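Local coordinates for protein cyanophage-like gp41-1 intein (Metagenome, PDB 6QAZ) that is a naturally split intein that probably carries out protein splicing, excising itself and joining its flanking polypeptides by a peptide bond, at residues Val11-Val25 with Leu28-Val41. Sequence-based numbering, arbitrary orientation.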
ATOM      1  N   VAL A  11      -8.314   3.492   0.626  1.00 13.97           N
ATOM      2  CA  VAL A  11      -7.906   4.021  -0.691  1.00 14.07           C
ATOM      3  C   VAL A  11      -8.955   5.050  -1.100  1.00 13.89           C
ATOM      4  O   VAL A  11     -10.101   5.015  -0.651  1.00 15.64           O
ATOM      5  CB  VAL A  11      -7.765   2.893  -1.720  1.00 14.14           C
ATOM      6  CG1 VAL A  11      -6.684   1.927  -1.290  1.00 15.39           C
ATOM      7  CG2 VAL A  11      -9.072   2.173  -1.979  1.00 15.42           C
ATOM      8  N   GLN A  12      -8.554   5.974  -1.954  1.00 14.93           N
ATOM      9  CA  GLN A  12      -9.402   7.090  -2.371  0.50 15.48           C
ATOM     10  C   GLN A  12     -10.022   6.786  -3.739  1.00 14.72           C
ATOM     11  O   GLN A  12      -9.277   6.642  -4.714  1.00 15.46           O
ATOM     12  CB  GLN A  12      -8.520   8.324  -2.395  0.50 17.86           C
ATOM     13  CG  GLN A  12      -9.325   9.591  -2.465  0.50 19.68           C
ATOM     14  CD  GLN A  12      -8.489  10.818  -2.233  0.50 21.32           C
ATOM     15  OE1 GLN A  12      -7.392  10.802  -1.679  0.50 22.25           O
ATOM     16  NE2 GLN A  12      -9.036  11.919  -2.666  0.50 24.80           N
ATOM     17  N   THR A  13     -11.337   6.710  -3.797  1.00 15.82           N
ATOM     18  CA  THR A  13     -12.062   6.571  -5.067  1.00 15.92           C
ATOM     19  C   THR A  13     -12.685   7.909  -5.379  1.00 17.49           C
ATOM     20  O   THR A  13     -12.843   8.764  -4.496  1.00 18.49           O
ATOM     21  CB  THR A  13     -13.100   5.456  -5.024  1.00 16.78           C
ATOM     22  OG1 THR A  13     -14.260   5.910  -4.322  1.00 18.24           O
ATOM     23  CG2 THR A  13     -12.556   4.175  -4.453  1.00 17.08           C
ATOM     24  N   PRO A  14     -13.238   8.086  -6.588  1.00 18.22           N
ATOM     25  CA  PRO A  14     -14.001   9.305  -6.857  1.00 20.87           C
ATOM     26  C   PRO A  14     -15.244   9.448  -5.973  1.00 21.92           C
ATOM     27  O   PRO A  14     -15.800  10.526  -5.929  1.00 28.43           O
ATOM     28  CB  PRO A  14     -14.315   9.205  -8.355  1.00 21.34           C
ATOM     29  CG  PRO A  14     -13.199   8.314  -8.904  1.00 19.68           C
ATOM     30  CD  PRO A  14     -13.029   7.276  -7.818  1.00 17.59           C
ATOM     31  N   GLN A  15     -15.747   8.344  -5.435  1.00 21.89           N
ATOM     32  CA  GLN A  15     -16.940   8.334  -4.558  1.00 25.38           C
ATOM     33  C   GLN A  15     -16.540   8.443  -3.074  1.00 25.72           C
ATOM     34  O   GLN A  15     -17.466   8.431  -2.239  1.00 35.44           O
ATOM     35  CB  GLN A  15     -17.728   7.056  -4.828  1.00 30.33           C
ATOM     36  CG  GLN A  15     -18.242   6.941  -6.266  1.00 35.25           C
ATOM     37  CD  GLN A  15     -17.223   6.477  -7.291  1.00 30.59           C
ATOM     38  OE1 GLN A  15     -16.275   5.730  -7.008  1.00 29.99           O
ATOM     39  NE2 GLN A  15     -17.434   6.928  -8.524  1.00 36.84           N
ATOM     40  N   GLY A  16     -15.263   8.642  -2.739  1.00 21.35           N
ATOM     41  CA  GLY A  16     -14.792   8.795  -1.355  1.00 21.29           C
ATOM     42  C   GLY A  16     -13.849   7.695  -0.983  1.00 17.38           C
ATOM     43  O   GLY A  16     -13.460   6.852  -1.795  1.00 18.04           O
ATOM     44  N   MET A  17     -13.443   7.715   0.265  1.00 16.97           N
ATOM     45  CA  MET A  17     -12.509   6.700   0.756  1.00 15.80           C
ATOM     46  C   MET A  17     -13.247   5.381   0.899  1.00 16.07           C
ATOM     47  O   MET A  17     -14.387   5.345   1.343  1.00 19.02           O
ATOM     48  CB  MET A  17     -11.958   7.103   2.127  1.00 17.07           C
ATOM     49  CG  MET A  17     -10.972   8.249   2.143  0.60 18.02           C
ATOM     50  SD  MET A  17      -9.418   7.830   1.303  0.60 17.09           S
ATOM     51  CE  MET A  17      -8.549   9.374   1.558  0.60 20.13           C
ATOM     52  N   LYS A  18     -12.578   4.323   0.547  1.00 14.88           N
ATOM     53  CA  LYS A  18     -13.093   2.961   0.714  1.00 14.89           C
ATOM     54  C   LYS A  18     -12.041   2.100   1.395  1.00 14.52           C
ATOM     55  O   LYS A  18     -10.851   2.262   1.123  1.00 15.66           O
ATOM     56  CB  LYS A  18     -13.442   2.314  -0.635  0.60 15.46           C
ATOM     57  CG  LYS A  18     -14.584   2.961  -1.385  0.60 16.57           C
ATOM     58  CD  LYS A  18     -15.050   2.152  -2.578  0.60 18.28           C
ATOM     59  CE  LYS A  18     -16.124   2.855  -3.382  0.60 19.89           C
ATOM     60  NZ  LYS A  18     -16.678   1.996  -4.448  0.60 20.64           N
ATOM     61  N   GLU A  19     -12.474   1.165   2.223  1.00 14.80           N
ATOM     62  CA  GLU A  19     -11.556   0.131   2.698  1.00 14.37           C
ATOM     63  C   GLU A  19     -11.261  -0.807   1.542  1.00 14.19           C
ATOM     64  O   GLU A  19     -12.143  -1.154   0.726  1.00 14.90           O
ATOM     65  CB  GLU A  19     -12.123  -0.639   3.880  1.00 15.63           C
ATOM     66  CG  GLU A  19     -12.198   0.234   5.133  1.00 17.36           C
ATOM     67  CD  GLU A  19     -12.719  -0.484   6.388  1.00 21.41           C
ATOM     68  OE1 GLU A  19     -13.189  -1.639   6.288  1.00 25.42           O
ATOM     69  OE2 GLU A  19     -12.605   0.072   7.489  1.00 27.99           O
ATOM     70  N   ILE A  20     -10.012  -1.248   1.444  1.00 13.93           N
ATOM     71  CA  ILE A  20      -9.590  -2.027   0.278  1.00 14.48           C
ATOM     72  C   ILE A  20     -10.352  -3.353   0.209  1.00 14.88           C
ATOM     73  O   ILE A  20     -10.536  -3.876  -0.899  1.00 15.44           O
ATOM     74  CB  ILE A  20      -8.068  -2.175   0.256  1.00 14.41           C
ATOM     75  CG1 ILE A  20      -7.570  -2.564  -1.128  1.00 16.12           C
ATOM     76  CG2 ILE A  20      -7.571  -3.071   1.357  1.00 14.53           C
ATOM     77  CD1 ILE A  20      -6.086  -2.608  -1.259  1.00 17.15           C
ATOM     78  N   SER A  21     -10.789  -3.898   1.335  1.00 15.33           N
ATOM     79  CA  SER A  21     -11.618  -5.112   1.331  1.00 17.14           C
ATOM     80  C   SER A  21     -12.929  -4.923   0.580  1.00 16.44           C
ATOM     81  O   SER A  21     -13.547  -5.925   0.239  1.00 18.86           O
ATOM     82  CB  SER A  21     -11.916  -5.526   2.764  1.00 20.71           C
ATOM     83  OG  SER A  21     -12.697  -4.510   3.402  1.00 21.89           O
ATOM     84  N   ASN A  22     -13.363  -3.691   0.348  1.00 15.37           N
ATOM     85  CA  ASN A  22     -14.623  -3.408  -0.347  1.00 15.53           C
ATOM     86  C   ASN A  22     -14.374  -3.035  -1.818  1.00 14.99           C
ATOM     87  O   ASN A  22     -15.351  -2.808  -2.517  1.00 17.21           O
ATOM     88  CB  ASN A  22     -15.385  -2.320   0.391  1.00 15.93           C
ATOM     89  CG  ASN A  22     -15.837  -2.737   1.768  1.00 16.73           C
ATOM     90  OD1 ASN A  22     -16.132  -3.913   1.994  1.00 18.60           O
ATOM     91  ND2 ASN A  22     -15.886  -1.812   2.718  1.00 19.44           N
ATOM     92  N   ILE A  23     -13.141  -2.948  -2.256  1.00 14.63           N
ATOM     93  CA  ILE A  23     -12.823  -2.563  -3.648  1.00 14.90           C
ATOM     94  C   ILE A  23     -13.223  -3.707  -4.581  1.00 15.38           C
ATOM     95  O   ILE A  23     -13.059  -4.892  -4.263  1.00 17.03           O
ATOM     96  CB  ILE A  23     -11.340  -2.204  -3.748  1.00 15.27           C
ATOM     97  CG1 ILE A  23     -11.074  -0.836  -3.136  1.00 15.84           C
ATOM     98  CG2 ILE A  23     -10.804  -2.325  -5.179  1.00 17.42           C
ATOM     99  CD1 ILE A  23     -11.564   0.322  -3.956  1.00 16.95           C
ATOM    100  N   GLN A  24     -13.716  -3.317  -5.743  1.00 15.75           N
ATOM    101  CA  GLN A  24     -14.116  -4.275  -6.789  1.00 16.84           C
ATOM    102  C   GLN A  24     -13.462  -3.891  -8.101  1.00 15.82           C
ATOM    103  O   GLN A  24     -13.071  -2.726  -8.318  1.00 15.82           O
ATOM    104  CB  GLN A  24     -15.625  -4.398  -6.832  0.50 19.56           C
ATOM    105  CG  GLN A  24     -16.292  -3.131  -7.241  0.50 21.74           C
ATOM    106  CD  GLN A  24     -17.765  -3.314  -6.974  0.50 23.70           C
ATOM    107  OE1 GLN A  24     -18.336  -2.715  -6.069  0.50 27.39           O
ATOM    108  NE2 GLN A  24     -18.365  -4.201  -7.735  0.50 21.52           N
ATOM    109  N   VAL A  25     -13.355  -4.853  -8.984  1.00 16.23           N
ATOM    110  CA  VAL A  25     -12.885  -4.578 -10.345  1.00 16.57           C
ATOM    111  C   VAL A  25     -13.753  -3.486 -10.939  1.00 17.37           C
ATOM    112  O   VAL A  25     -14.982  -3.495 -10.806  1.00 17.81           O
ATOM    113  CB  VAL A  25     -12.913  -5.843 -11.203  0.80 19.56           C
ATOM    114  CG1 VAL A  25     -12.668  -5.526 -12.679  0.80 24.05           C
ATOM    115  CG2 VAL A  25     -11.956  -6.908 -10.685  0.80 20.47           C
ATOM    116  N   LEU A  28     -12.008   2.941  -9.329  1.00 15.41           N
ATOM    117  CA  LEU A  28     -10.889   3.844  -9.624  1.00 15.22           C
ATOM    118  C   LEU A  28     -10.243   4.266  -8.304  1.00 14.65           C
ATOM    119  O   LEU A  28     -10.986   4.661  -7.393  1.00 15.83           O
ATOM    120  CB  LEU A  28     -11.423   5.053 -10.385  1.00 15.85           C
ATOM    121  CG  LEU A  28     -11.787   4.795 -11.850  1.00 17.18           C
ATOM    122  CD1 LEU A  28     -12.659   5.897 -12.381  1.00 21.02           C
ATOM    123  CD2 LEU A  28     -10.542   4.628 -12.716  1.00 19.00           C
ATOM    124  N   VAL A  29      -8.918   4.176  -8.218  1.00 14.31           N
ATOM    125  CA  VAL A  29      -8.192   4.527  -6.982  1.00 14.20           C
ATOM    126  C   VAL A  29      -7.142   5.567  -7.281  1.00 13.93           C
ATOM    127  O   VAL A  29      -6.417   5.480  -8.289  1.00 14.68           O
ATOM    128  CB  VAL A  29      -7.614   3.294  -6.288  1.00 14.46           C
ATOM    129  CG1 VAL A  29      -8.731   2.420  -5.739  1.00 15.71           C
ATOM    130  CG2 VAL A  29      -6.658   2.502  -7.150  1.00 14.63           C
ATOM    131  N   LEU A  30      -7.018   6.540  -6.389  1.00 14.06           N
ATOM    132  CA  LEU A  30      -6.142   7.690  -6.635  1.00 14.49           C
ATOM    133  C   LEU A  30      -4.685   7.306  -6.430  1.00 13.88           C
ATOM    134  O   LEU A  30      -4.330   6.697  -5.414  1.00 14.22           O
ATOM    135  CB  LEU A  30      -6.510   8.827  -5.687  1.00 15.14           C
ATOM    136  CG  LEU A  30      -5.728  10.114  -5.908  1.00 16.98           C
ATOM    137  CD1 LEU A  30      -6.030  10.743  -7.258  1.00 19.24           C
ATOM    138  CD2 LEU A  30      -6.013  11.098  -4.792  1.00 20.26           C
ATOM    139  N   SER A  31      -3.864   7.712  -7.385  1.00 14.68           N
ATOM    140  CA  SER A  31      -2.407   7.616  -7.352  1.00 14.85           C
ATOM    141  C   SER A  31      -1.800   9.009  -7.432  1.00 14.56           C
ATOM    142  O   SER A  31      -2.520  10.014  -7.459  1.00 17.41           O
ATOM    143  CB  SER A  31      -1.937   6.759  -8.508  1.00 15.92           C
ATOM    144  OG  SER A  31      -1.874   7.504  -9.694  0.75 18.99           O
ATOM    145  N   ASN A  32      -0.492   9.053  -7.552  1.00 15.15           N
ATOM    146  CA  ASN A  32       0.225  10.329  -7.791  1.00 15.63           C
ATOM    147  C   ASN A  32      -0.035  10.885  -9.185  1.00 16.20           C
ATOM    148  O   ASN A  32       0.271  12.055  -9.393  1.00 19.44           O
ATOM    149  CB  ASN A  32       1.728  10.146  -7.549  1.00 16.45           C
ATOM    150  CG  ASN A  32       2.349   9.066  -8.390  1.00 16.52           C
ATOM    151  OD1 ASN A  32       1.806   7.979  -8.524  1.00 17.20           O
ATOM    152  ND2 ASN A  32       3.491   9.360  -8.956  1.00 21.23           N
ATOM    153  N   THR A  33      -0.466  10.022 -10.101  0.50 17.69           N
ATOM    154  CA  THR A  33      -0.774  10.300 -11.517  0.50 20.65           C
ATOM    155  C   THR A  33      -2.256  10.093 -11.785  0.50 18.14           C
ATOM    156  O   THR A  33      -2.574   9.468 -12.713  0.50 19.98           O
ATOM    157  CB  THR A  33      -0.086   9.289 -12.476  1.00 21.78           C
ATOM    158  OG1 THR A  33      -0.558   8.013 -12.042  1.00 30.86           O
ATOM    159  CG2 THR A  33       1.421   9.363 -12.449  1.00 28.92           C
ATOM    160  N   GLY A  34      -3.151  10.539 -10.968  1.00 20.25           N
ATOM    161  CA  GLY A  34      -4.581  10.405 -11.269  1.00 18.01           C
ATOM    162  C   GLY A  34      -5.132   9.085 -10.817  1.00 15.61           C
ATOM    163  O   GLY A  34      -4.499   8.357 -10.034  1.00 18.34           O
ATOM    164  N   TYR A  35      -6.298   8.740 -11.289  1.00 14.93           N
ATOM    165  CA  TYR A  35      -6.983   7.526 -10.854  1.00 14.62           C
ATOM    166  C   TYR A  35      -6.633   6.354 -11.743  1.00 14.29           C
ATOM    167  O   TYR A  35      -6.756   6.422 -12.980  1.00 15.37           O
ATOM    168  CB  TYR A  35      -8.493   7.728 -10.891  1.00 15.90           C
ATOM    169  CG  TYR A  35      -9.026   8.585  -9.762  1.00 16.03           C
ATOM    170  CD1 TYR A  35      -9.293   8.035  -8.526  1.00 15.58           C
ATOM    171  CD2 TYR A  35      -9.217   9.957  -9.893  1.00 18.93           C
ATOM    172  CE1 TYR A  35      -9.745   8.790  -7.464  1.00 17.20           C
ATOM    173  CE2 TYR A  35      -9.674  10.733  -8.823  1.00 20.48           C
ATOM    174  CZ  TYR A  35      -9.937  10.137  -7.599  1.00 20.15           C
ATOM    175  OH  TYR A  35     -10.402  10.821  -6.499  1.00 25.04           O
ATOM    176  N   ASN A  36      -6.234   5.251 -11.122  1.00 14.03           N
ATOM    177  CA  ASN A  36      -5.974   4.012 -11.835  1.00 14.07           C
ATOM    178  C   ASN A  36      -7.152   3.055 -11.683  1.00 14.13           C
ATOM    179  O   ASN A  36      -7.756   2.980 -10.594  1.00 15.13           O
ATOM    180  CB  ASN A  36      -4.675   3.371 -11.359  1.00 13.97           C
ATOM    181  CG  ASN A  36      -3.459   4.179 -11.711  1.00 13.89           C
ATOM    182  OD1 ASN A  36      -3.413   4.809 -12.791  1.00 14.00           O
ATOM    183  ND2 ASN A  36      -2.452   4.201 -10.852  1.00 14.64           N
ATOM    184  N   GLU A  37      -7.511   2.340 -12.745  1.00 14.38           N
ATOM    185  CA  GLU A  37      -8.615   1.375 -12.689  1.00 14.84           C
ATOM    186  C   GLU A  37      -8.151   0.114 -11.981  1.00 14.22           C
ATOM    187  O   GLU A  37      -7.078  -0.408 -12.263  1.00 14.61           O
ATOM    188  CB  GLU A  37      -9.046   0.978 -14.112  1.00 16.79           C
ATOM    189  CG  GLU A  37     -10.200  -0.007 -14.092  1.00 18.59           C
ATOM    190  CD  GLU A  37     -10.656  -0.658 -15.368  1.00 20.83           C
ATOM    191  OE1 GLU A  37     -11.776  -1.275 -15.302  0.50 18.98           O
ATOM    192  OE2 GLU A  37      -9.890  -0.608 -16.390  0.50 13.81           O
ATOM    193  N   VAL A  38      -9.018  -0.426 -11.136  1.00 14.44           N
ATOM    194  CA  VAL A  38      -8.784  -1.732 -10.519  1.00 14.31           C
ATOM    195  C   VAL A  38      -9.111  -2.818 -11.565  1.00 15.29           C
ATOM    196  O   VAL A  38     -10.268  -2.951 -11.989  1.00 16.83           O
ATOM    197  CB  VAL A  38      -9.617  -1.906  -9.263  1.00 14.98           C
ATOM    198  CG1 VAL A  38      -9.390  -3.283  -8.654  1.00 15.36           C
ATOM    199  CG2 VAL A  38      -9.290  -0.811  -8.246  1.00 14.72           C
ATOM    200  N   LEU A  39      -8.085  -3.524 -11.993  1.00 14.66           N
ATOM    201  CA  LEU A  39      -8.172  -4.542 -13.034  1.00 15.51           C
ATOM    202  C   LEU A  39      -8.401  -5.927 -12.453  1.00 15.94           C
ATOM    203  O   LEU A  39      -8.979  -6.785 -13.121  1.00 17.62           O
ATOM    204  CB  LEU A  39      -6.889  -4.549 -13.862  1.00 16.46           C
ATOM    205  CG  LEU A  39      -6.545  -3.245 -14.556  1.00 18.03           C
ATOM    206  CD1 LEU A  39      -5.268  -3.358 -15.321  1.00 19.80           C
ATOM    207  CD2 LEU A  39      -7.673  -2.809 -15.449  1.00 21.27           C
ATOM    208  N   ASN A  40      -7.918  -6.171 -11.233  1.00 15.10           N
ATOM    209  CA  ASN A  40      -8.048  -7.494 -10.585  1.00 15.79           C
ATOM    210  C   ASN A  40      -8.175  -7.282  -9.101  1.00 14.92           C
ATOM    211  O   ASN A  40      -7.513  -6.414  -8.527  1.00 15.16           O
ATOM    212  CB  ASN A  40      -6.835  -8.394 -10.801  1.00 17.52           C
ATOM    213  CG  ASN A  40      -6.471  -8.608 -12.237  1.00 18.51           C
ATOM    214  OD1 ASN A  40      -5.854  -7.730 -12.857  1.00 19.16           O
ATOM    215  ND2 ASN A  40      -6.869  -9.754 -12.747  1.00 22.45           N
ATOM    216  N   VAL A  41      -8.982  -8.129  -8.495  1.00 14.89           N
ATOM    217  CA  VAL A  41      -8.987  -8.325  -7.033  1.00 14.83           C
ATOM    218  C   VAL A  41      -8.627  -9.789  -6.839  1.00 14.55           C
ATOM    219  O   VAL A  41      -9.430 -10.679  -7.149  1.00 15.77           O
ATOM    220  CB  VAL A  41     -10.291  -7.919  -6.369  1.00 15.89           C
ATOM    221  CG1 VAL A  41     -10.214  -8.165  -4.882  1.00 17.54           C
ATOM    222  CG2 VAL A  41     -10.648  -6.486  -6.684  1.00 16.59           C
TER
HETATM  223  O   HOH W   1      -6.063   5.680  -3.346  1.00 17.53           O
HETATM  224  O   HOH W   2     -14.586   3.781  -7.985  1.00 23.45           O
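Two neighbouring beta hairpins meet here near the start of the intein: strand 11-13, with its turn T13 to G16, crosses strand 28-31 at 116°, and the chain running on through I23 to V25 packs along strand 34-41. One direct backbone bond joins the crossing strands, L30 N to Q12 O at 2.8 Å. Beside it the V29 CA hydrogen approaches the same Q12 oxygen, while a water bridges Q12 N and L30 O. L28 O is met by the CA hydrogen of T13, 3.2 Å from CA to O, and by P14 CD, but has no conventional partner although it is buried.

Y35 is sandwiched. P14 CG lies over one face of its ring, 3.9 Å from the centroid and towards the rim, a CH-pi contact; L30 CD1 sits over the centre of the opposite face. Q12 and L30 run side by side in the same direction, each with CG anti to the backbone N (chi1 -165° and -176°), which in the conformer modelled here, one of two, brings Q12 OE1 within 3.4 Å of L30 CD2; in that conformer the amide oxygen finds its polar partner in K90 NZ.

Towards the interior, V29 CG1 receives V11 CG2 at 3.8 Å and I23 CD1, and both valines also touch F119. Farther along, I23 CG2 rests on both methyls of V38, the nearer being CG2 at 3.7 Å. V25 CG2, in one of two conformers, makes a loose contact with V41 CG2 where L39 and N40 form a classic beta bulge opposite E112. These two hairpins, joined where strand 11-13 crosses strand 28-31, form part of what is, as in other inteins, a compact, all-beta, horseshoe-like HINT fold.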